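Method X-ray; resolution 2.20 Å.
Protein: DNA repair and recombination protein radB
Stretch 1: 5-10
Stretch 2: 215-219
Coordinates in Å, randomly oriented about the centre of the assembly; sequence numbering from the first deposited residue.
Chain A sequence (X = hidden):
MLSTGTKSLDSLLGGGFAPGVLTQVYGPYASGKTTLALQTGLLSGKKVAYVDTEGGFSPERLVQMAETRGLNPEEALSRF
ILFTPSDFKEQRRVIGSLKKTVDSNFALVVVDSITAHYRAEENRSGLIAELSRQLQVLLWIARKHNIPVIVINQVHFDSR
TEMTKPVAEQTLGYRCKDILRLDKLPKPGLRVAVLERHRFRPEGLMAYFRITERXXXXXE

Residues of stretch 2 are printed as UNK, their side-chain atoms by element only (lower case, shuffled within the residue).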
# COMPACT_ATOMS: atom_id res chain seq x y z
N GLY A 5 -9.60 -9.58 -0.74
CA GLY A 5 -10.68 -9.96 -1.63
C GLY A 5 -10.19 -10.96 -2.65
O GLY A 5 -10.93 -11.31 -3.56
N THR A 6 -8.98 -11.46 -2.43
CA THR A 6 -8.35 -12.44 -3.31
C THR A 6 -7.88 -13.64 -2.48
O THR A 6 -7.13 -13.50 -1.49
CB THR A 6 -7.16 -11.79 -4.01
OG1 THR A 6 -7.57 -10.52 -4.53
CG2 THR A 6 -6.68 -12.65 -5.14
N LYS A 7 -8.35 -14.82 -2.87
CA LYS A 7 -8.04 -16.07 -2.19
C LYS A 7 -6.52 -16.34 -2.10
O LYS A 7 -6.01 -16.75 -1.07
CB LYS A 7 -8.76 -17.20 -2.93
CG LYS A 7 -9.20 -18.35 -2.09
CD LYS A 7 -8.15 -19.43 -2.01
CE LYS A 7 -8.62 -20.58 -1.14
NZ LYS A 7 -7.57 -21.63 -1.06
N SER A 8 -5.79 -16.08 -3.17
CA SER A 8 -4.37 -16.34 -3.16
C SER A 8 -3.60 -15.36 -2.30
O SER A 8 -2.71 -15.76 -1.55
CB SER A 8 -3.80 -16.35 -4.59
OG SER A 8 -3.95 -15.10 -5.27
N LEU A 9 -3.89 -14.07 -2.46
CA LEU A 9 -3.22 -13.03 -1.70
C LEU A 9 -3.48 -13.19 -0.20
O LEU A 9 -2.60 -12.98 0.61
CB LEU A 9 -3.63 -11.63 -2.22
CG LEU A 9 -3.10 -11.22 -3.61
CD1 LEU A 9 -3.72 -9.93 -4.13
CD2 LEU A 9 -1.59 -11.01 -3.53
N ASP A 10 -4.68 -13.64 0.16
CA ASP A 10 -5.06 -13.85 1.55
C ASP A 10 -4.35 -15.07 2.10
O ASP A 10 -3.98 -15.07 3.26
CB ASP A 10 -6.58 -14.01 1.71
CG ASP A 10 -7.34 -12.69 1.60
OD1 ASP A 10 -6.70 -11.62 1.52
OD2 ASP A 10 -8.58 -12.72 1.56
N UNK A 215 -11.20 -5.23 -10.38
CA UNK A 215 -10.12 -4.89 -9.47
C UNK A 215 -8.99 -5.91 -9.62
O UNK A 215 -8.24 -5.89 -10.60
N UNK A 216 -8.92 -6.85 -8.69
CA UNK A 216 -7.90 -7.88 -8.71
C UNK A 216 -8.58 -9.18 -8.41
O UNK A 216 -9.41 -9.27 -7.51
c UNK A 216 -5.73 -6.66 -8.34
c UNK A 216 -6.78 -7.57 -7.68
c UNK A 216 -4.73 -6.07 -7.38
c UNK A 216 -6.15 -8.87 -7.17
N UNK A 217 -8.30 -10.17 -9.23
CA UNK A 217 -8.93 -11.47 -9.07
C UNK A 217 -7.94 -12.62 -9.06
O UNK A 217 -6.78 -12.46 -9.42
o UNK A 217 -12.27 -10.34 -12.18
o UNK A 217 -13.03 -11.88 -10.85
c UNK A 217 -11.09 -10.68 -10.17
c UNK A 217 -12.20 -11.00 -11.14
c UNK A 217 -9.96 -11.70 -10.19
N UNK A 218 -8.41 -13.76 -8.56
CA UNK A 218 -7.60 -14.95 -8.58
C UNK A 218 -7.58 -15.37 -10.04
O UNK A 218 -8.51 -15.07 -10.81
o UNK A 218 -9.02 -15.41 -5.57
o UNK A 218 -6.87 -15.84 -5.84
c UNK A 218 -8.24 -16.02 -7.72
c UNK A 218 -8.04 -15.75 -6.26
N UNK A 219 -6.49 -16.00 -10.44
CA UNK A 219 -6.35 -16.43 -11.82
C UNK A 219 -7.30 -17.58 -12.08
O UNK A 219 -7.91 -18.12 -11.16
c UNK A 219 -4.59 -18.10 -11.24
c UNK A 219 -4.92 -16.91 -12.12
c UNK A 219 -3.95 -15.79 -11.89
O HOH W 1 -11.05 -10.79 -6.15
O HOH W 2 -11.54 -14.25 -4.46

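Position 215 has backbone atoms and no side-chain atoms. It touches nothing on stretch 1. Its phi and psi are 115° and -101°. At these angles a CB would be jammed against the carbonyl O of the residue before. The residue is Gly215.

Position 216 has four side-chain carbons and no other element. The side chain forks at its first carbon, and one arm is two carbons long. The fork is at CB and its arms are unequal, which rules out leucine and valine. CA-to-CB points toward stretch 1. The one-carbon arm meets the side chains of Thr6 and Leu9. The residue is Ile216. Its CG2 lies 3.4 Å from Thr6 OG1 and 4.0 Å from Leu9 CD1. The second of these is an apolar contact between buried side chains.

Position 217 has three side-chain carbons in a row, the third carrying two oxygens. This is a carboxylate on a two-methylene stem. CA-to-CB points away from stretch 1, and the side chain stays clear of it. Only its backbone makes contact, with the carbonyl C 4.1 Å from Thr6 CG2. The count could also suit glutamine if one of the two end atoms were nitrogen, but both are oxygen. The residue is Glu217.

Position 218 has two side-chain carbons, the second carrying two oxygens. This is a carboxylate one methylene shorter than at 217. Its CA-to-CB bond points sideways, but the end of the side chain comes nearer to stretch 1. The two oxygens meet the backbone N of Lys7 and of Ser8. The residue is Asp218.

Position 219 has three side-chain carbons, one carrying the other two. The fork at CB has two equal arms. It makes no contact with stretch 1. The residue is Val219.

The contact centres on the Asp218 carboxylate, which meets the start of the stretch 1 helix at Lys7 and Ser8. First-turn amides lack acceptors from a preceding turn, and here the carboxylate supplies them. Lys7 N donates to Asp218 OD2 at 2.8 Å, and Ser8 N donates to Asp218 OD1 at 2.9 Å. Thr6 holds the N-cap position, but its side chain makes no capping bond. Its CG2 instead packs 3.3 Å from Asp218 OD1. Water 2 donates to Asp218 OD2 at 3.0 Å and to Gly5 O at 3.1 Å, so it bridges the stretches. Beside this polar site, Ile216 packs against Thr6 and Leu9.

Stretch 2 215-219: GIEDV
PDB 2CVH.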